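Local coordinates for putative cobalamin synthesis related protein (Corynebacterium diphtheriae, PDB 2NPN) that binds S-adenosylmethionine and probably acts as a precorrin-6A synthase (deacetylating), a methyltransferase of adenosylcobalamin biosynthesis, at residues I61-T65 with L90-T94; A144-T149 with D243-L247. All coordinates share one frame; numbering follows the deposited sequence. Where two conformers were deposited one is given.

Interaction 1 of 2, residues I61-T65 with L90-T94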
loop_
_atom_site.group_PDB
_atom_site.type_symbol
_atom_site.label_atom_id
_atom_site.label_comp_id
_atom_site.label_asym_id
_atom_site.label_seq_id
_atom_site.Cartn_x
_atom_site.Cartn_y
_atom_site.Cartn_z
ATOM N N ILE A 61 -14.599 12.012 2.419
ATOM C CA ILE A 61 -14.081 10.651 2.538
ATOM C C ILE A 61 -14.698 10.027 3.775
ATOM O O ILE A 61 -14.578 10.598 4.897
ATOM C CB ILE A 61 -12.552 10.633 2.690
ATOM C CG1 ILE A 61 -11.869 11.250 1.460
ATOM C CG2 ILE A 61 -12.078 9.203 2.962
ATOM C CD1 ILE A 61 -10.327 11.490 1.653
ATOM N N TYR A 62 -15.362 8.892 3.577
ATOM C CA TYR A 62 -15.883 8.034 4.664
ATOM C C TYR A 62 -14.802 7.037 5.071
ATOM O O TYR A 62 -14.603 6.020 4.411
ATOM C CB TYR A 62 -17.157 7.318 4.189
ATOM C CG TYR A 62 -17.875 6.476 5.227
ATOM C CD1 TYR A 62 -18.665 7.074 6.206
ATOM C CD2 TYR A 62 -17.792 5.080 5.198
ATOM C CE1 TYR A 62 -19.350 6.305 7.153
ATOM C CE2 TYR A 62 -18.454 4.299 6.154
ATOM C CZ TYR A 62 -19.233 4.919 7.121
ATOM O OH TYR A 62 -19.911 4.150 8.053
ATOM N N ALA A 63 -14.058 7.361 6.136
ATOM C CA ALA A 63 -12.940 6.526 6.557
ATOM C C ALA A 63 -13.414 5.557 7.636
ATOM O O ALA A 63 -13.922 5.982 8.678
ATOM C CB ALA A 63 -11.776 7.375 7.066
ATOM N N VAL A 64 -13.301 4.263 7.355
ATOM C CA VAL A 64 -13.703 3.227 8.295
ATOM C C VAL A 64 -12.483 2.685 9.015
ATOM O O VAL A 64 -11.553 2.178 8.359
ATOM C CB VAL A 64 -14.427 2.079 7.581
ATOM C CG1 VAL A 64 -14.873 1.004 8.593
ATOM C CG2 VAL A 64 -15.603 2.617 6.807
ATOM N N THR A 65 -12.501 2.782 10.347
ATOM C CA THR A 65 -11.385 2.354 11.195
ATOM C C THR A 65 -11.858 1.258 12.162
ATOM O O THR A 65 -13.052 1.134 12.447
ATOM C CB THR A 65 -10.762 3.555 11.983
ATOM O OG1 THR A 65 -10.908 4.765 11.221
ATOM C CG2 THR A 65 -9.275 3.311 12.251
ATOM N N LEU A 90 -22.301 -1.825 7.846
ATOM C CA LEU A 90 -21.972 -0.386 7.797
ATOM C C LEU A 90 -21.650 0.077 6.370
ATOM O O LEU A 90 -22.122 1.102 5.880
ATOM C CB LEU A 90 -20.730 -0.160 8.655
ATOM C CG LEU A 90 -20.229 1.220 9.067
ATOM C CD1 LEU A 90 -21.283 1.959 9.897
ATOM C CD2 LEU A 90 -18.950 1.054 9.894
ATOM N N LEU A 91 -20.794 -0.689 5.715
ATOM C CA LEU A 91 -20.370 -0.367 4.344
ATOM C C LEU A 91 -21.544 -0.442 3.372
ATOM O O LEU A 91 -21.733 0.446 2.550
ATOM C CB LEU A 91 -19.240 -1.281 3.867
ATOM C CG LEU A 91 -17.835 -1.067 4.447
ATOM C CD1 LEU A 91 -16.904 -2.181 4.000
ATOM C CD2 LEU A 91 -17.300 0.288 4.029
ATOM N N ALA A 92 -22.339 -1.496 3.477
ATOM C CA ALA A 92 -23.457 -1.661 2.558
ATOM C C ALA A 92 -24.490 -0.577 2.746
ATOM O O ALA A 92 -24.976 -0.025 1.767
ATOM C CB ALA A 92 -24.071 -3.038 2.697
ATOM N N SER A 93 -24.798 -0.259 4.001
ATOM C CA SER A 93 -25.770 0.789 4.315
ATOM C C SER A 93 -25.285 2.147 3.820
ATOM O O SER A 93 -26.051 2.919 3.245
ATOM C CB SER A 93 -26.035 0.850 5.819
ATOM O OG SER A 93 -26.477 -0.403 6.299
ATOM N N THR A 94 -23.999 2.421 4.031
ATOM C CA THR A 94 -23.408 3.695 3.635
ATOM C C THR A 94 -23.474 3.859 2.117
ATOM O O THR A 94 -23.824 4.930 1.605
ATOM C CB THR A 94 -21.969 3.835 4.137
ATOM O OG1 THR A 94 -21.973 3.850 5.575
ATOM C CG2 THR A 94 -21.355 5.138 3.682
#
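Y62 and V64, on edge strand 61-64 of the five-stranded parallel sheet, face L90, L91 and T94 of helix 78-98, the helical arm of a beta-alpha-beta crossover that leads on to strand 104-109. The two segments run nearly antiparallel (167°), their axes 11.2 Å apart. The ring contact is a CH-pi interaction: T94 CG2 sits 3.8 Å from the centroid of the Y62 ring, only 7° off the ring normal. CG of Y62 stands anti to its N (chi1 -176°), which sends the ring out from the sheet under this methyl. At the far end of the ring, near its plane, L90 CG presses against Y62 OH at 3.1 Å, a tight approach. Apolar packing continues along the strand, where V64 CG2 meets L91 CD2 at 4.0 Å and V64 CG1 lies more loosely against L90 CD2; beyond, L91 reaches strand 31-35 and helix 119-130. Among polar atoms, Y62 OH lies 3.2 Å from T94 OG1. T94 OG1 donates to L90 O at 2.8 Å, within the helix, while T94 N reaches the same oxygen from the opposite face of the carbonyl plane.

Interaction 2 of 2, residues A144-T149 with D243-L247. With SAM (S-adenosylmethionine), chain C.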
loop_
_atom_site.group_PDB
_atom_site.type_symbol
_atom_site.label_atom_id
_atom_site.label_comp_id
_atom_site.label_asym_id
_atom_site.label_seq_id
_atom_site.Cartn_x
_atom_site.Cartn_y
_atom_site.Cartn_z
ATOM N N ALA A 144 4.640 1.023 -3.793
ATOM C CA ALA A 144 5.837 1.439 -3.071
ATOM C C ALA A 144 7.108 0.845 -3.719
ATOM O O ALA A 144 8.174 1.460 -3.755
ATOM C CB ALA A 144 5.720 1.023 -1.593
ATOM N N VAL A 145 6.993 -0.390 -4.211
ATOM C CA VAL A 145 8.118 -1.049 -4.914
ATOM C C VAL A 145 8.573 -0.240 -6.122
ATOM O O VAL A 145 9.773 -0.060 -6.384
ATOM C CB VAL A 145 7.709 -2.477 -5.382
ATOM C CG1 VAL A 145 8.864 -3.168 -6.086
ATOM C CG2 VAL A 145 7.186 -3.324 -4.204
ATOM N N GLN A 146 7.610 0.218 -6.907
ATOM C CA GLN A 146 7.954 1.014 -8.108
ATOM C C GLN A 146 8.564 2.348 -7.740
ATOM O O GLN A 146 9.441 2.866 -8.453
ATOM C CB GLN A 146 6.692 1.212 -8.942
ATOM C CG GLN A 146 6.278 -0.008 -9.676
ATOM C CD GLN A 146 4.884 0.182 -10.264
ATOM O OE1 GLN A 146 4.735 0.444 -11.459
ATOM N NE2 GLN A 146 3.869 0.059 -9.439
ATOM N N VAL A 147 8.107 2.949 -6.637
ATOM C CA VAL A 147 8.706 4.220 -6.175
ATOM C C VAL A 147 10.139 3.946 -5.669
ATOM O O VAL A 147 11.029 4.723 -5.947
ATOM C CB VAL A 147 7.843 4.944 -5.142
ATOM C CG1 VAL A 147 8.485 6.267 -4.782
ATOM C CG2 VAL A 147 6.414 5.207 -5.735
ATOM N N LEU A 148 10.364 2.850 -4.952
ATOM C CA LEU A 148 11.708 2.531 -4.474
ATOM C C LEU A 148 12.690 2.433 -5.659
ATOM O O LEU A 148 13.782 3.019 -5.660
ATOM C CB LEU A 148 11.695 1.193 -3.706
ATOM C CG LEU A 148 13.100 0.767 -3.237
ATOM C CD1 LEU A 148 13.558 1.496 -1.967
ATOM C CD2 LEU A 148 13.127 -0.758 -2.971
ATOM N N THR A 149 12.311 1.648 -6.673
ATOM C CA THR A 149 13.239 1.406 -7.784
ATOM C C THR A 149 13.396 2.705 -8.583
ATOM O O THR A 149 14.495 3.011 -9.058
ATOM C CB THR A 149 12.811 0.226 -8.640
ATOM O OG1 THR A 149 11.458 0.385 -9.055
ATOM C CG2 THR A 149 12.941 -1.060 -7.827
ATOM N N ASP A 243 8.812 1.138 5.442
ATOM C CA ASP A 243 9.970 1.001 4.580
ATOM C C ASP A 243 9.750 -0.127 3.574
ATOM O O ASP A 243 8.979 -1.081 3.829
ATOM C CB ASP A 243 11.307 0.812 5.333
ATOM C CG ASP A 243 11.385 -0.503 6.198
ATOM O OD1 ASP A 243 10.327 -1.089 6.527
ATOM O OD2 ASP A 243 12.510 -0.924 6.615
ATOM N N THR A 244 10.497 -0.049 2.472
ATOM C CA THR A 244 10.526 -1.130 1.478
ATOM C C THR A 244 11.990 -1.206 1.060
ATOM O O THR A 244 12.690 -0.178 1.008
ATOM C CB THR A 244 9.618 -0.788 0.243
ATOM O OG1 THR A 244 8.248 -0.595 0.643
ATOM C CG2 THR A 244 9.605 -1.914 -0.825
ATOM N N TYR A 245 12.476 -2.409 0.784
ATOM C CA TYR A 245 13.875 -2.533 0.373
ATOM C C TYR A 245 14.025 -3.680 -0.619
ATOM O O TYR A 245 13.207 -4.580 -0.667
ATOM C CB TYR A 245 14.810 -2.640 1.562
ATOM C CG TYR A 245 14.526 -3.746 2.569
ATOM C CD1 TYR A 245 15.225 -4.959 2.524
ATOM C CD2 TYR A 245 13.646 -3.560 3.647
ATOM C CE1 TYR A 245 15.002 -5.986 3.470
ATOM C CE2 TYR A 245 13.451 -4.562 4.574
ATOM C CZ TYR A 245 14.143 -5.775 4.496
ATOM O OH TYR A 245 13.958 -6.754 5.494
ATOM N N LEU A 246 15.126 -3.629 -1.369
ATOM C CA LEU A 246 15.455 -4.646 -2.359
ATOM C C LEU A 246 16.838 -5.173 -1.981
ATOM O O LEU A 246 17.733 -4.368 -1.731
ATOM C CB LEU A 246 15.476 -4.068 -3.782
ATOM C CG LEU A 246 15.616 -5.087 -4.905
ATOM C CD1 LEU A 246 14.911 -4.518 -6.212
ATOM C CD2 LEU A 246 17.039 -5.482 -5.135
ATOM N N LEU A 247 16.973 -6.477 -1.845
ATOM C CA LEU A 247 18.260 -7.159 -1.574
ATOM C C LEU A 247 18.645 -7.879 -2.840
ATOM O O LEU A 247 17.839 -8.520 -3.502
ATOM C CB LEU A 247 18.083 -8.188 -0.459
ATOM C CG LEU A 247 17.668 -7.656 0.921
ATOM C CD1 LEU A 247 17.538 -8.853 1.957
ATOM C CD2 LEU A 247 18.580 -6.622 1.407
HETATM N N SAM C . -0.833 -1.676 -1.771
HETATM C CA SAM C . 0.452 -1.067 -1.310
HETATM C C SAM C . 1.401 -0.827 -2.469
HETATM O O SAM C . 2.524 -0.302 -2.241
HETATM O OXT SAM C . 1.035 -1.111 -3.627
HETATM C CB SAM C . 1.108 -1.946 -0.230
HETATM C CG SAM C . 0.326 -2.007 1.083
HETATM S SD SAM C . 1.122 -2.931 2.443
HETATM C CE SAM C . -0.255 -2.792 3.619
HETATM C "C5'" SAM C . 2.210 -1.774 3.344
HETATM C "C4'" SAM C . 3.706 -1.933 3.022
HETATM O "O4'" SAM C . 3.982 -1.288 1.823
HETATM C "C3'" SAM C . 4.663 -1.287 4.025
HETATM O "O3'" SAM C . 4.909 -2.106 5.140
HETATM C "C2'" SAM C . 5.901 -1.028 3.210
HETATM O "O2'" SAM C . 6.586 -2.248 2.985
HETATM C "C1'" SAM C . 5.227 -0.591 1.926
HETATM N N9 SAM C . 5.016 0.871 1.850
HETATM C C8 SAM C . 3.798 1.493 1.625
HETATM N N7 SAM C . 3.965 2.815 1.528
HETATM C C5 SAM C . 5.305 3.058 1.641
HETATM C C6 SAM C . 6.062 4.217 1.554
HETATM N N6 SAM C . 5.497 5.434 1.342
HETATM N N1 SAM C . 7.442 4.131 1.701
HETATM C C2 SAM C . 8.043 2.896 1.853
HETATM N N3 SAM C . 7.303 1.749 1.931
HETATM C C4 SAM C . 5.954 1.811 1.804
#
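V145 and T244 mark the nearest backbone approach, CA to CA 6.8 Å, where helix segment 144-149 crosses strand segment 243-247 at -62° with the axes 8.5 Å apart. The strand belongs to the mixed sheet of the C-terminal half, and the contact lines part of the S-adenosylmethionine pocket of this tetrapyrrole methylase fold. Strand side chains alternate: T244 and L246 start toward the helix, D243 and Y245 away from it. D243 OD2 forms a salt bridge with K231, and Y245 OH is hydrogen-bonded to D187. L148 makes the broadest helix-side contact. Its CG stands anti to the backbone N (chi1 177°), carrying the fork across to the strand, where CD1 of L148 touches T244 O at 3.5 Å and CD2 of L148 meets L246 CB at 4.1 Å. Looser methyl contacts join V145 CG2 to T244 CG2 and T149 CG2 to L246 CD1.

The end of the contact nearest the cofactor holds it by several groups. A144 lays CB over a face of the adenine, 3.5 Å from SAM C4. Its N-H, at the start of the helix, gives an almost straight bond (175°) to the carboxylate atom SAM O, with A144 N 2.9 Å away; the helix end would probably favour that negative charge. The ribose hydroxyl SAM O2' donates to D243 O at 2.8 Å, and the T244 hydroxyl donates to the adenine, its OG1 2.8 Å from SAM N3.

From the N terminus, the chain first lays down strands 3-9 and 31-35, then closes interaction 1 over a local excursion of 24 residues, half of them helical and part of it not modelled: Y62 and V64 of strand 61-64 pack on the helix that follows. It next completes the parallel sheet with strands 104-109 and 134-139 before interaction 2 opens. That second contact spans 93 residues, joining helix 144-152 to strand 243-249 near the C terminus, so that the other four strands of the mixed sheet lie within its loop along the chain. The two loops stand in series, neither nested nor crossed. Their centres are about 31 Å apart, on opposite sides of the chain's centre: interaction 1 lies at the edge of the parallel sheet, interaction 2 beside the cofactor.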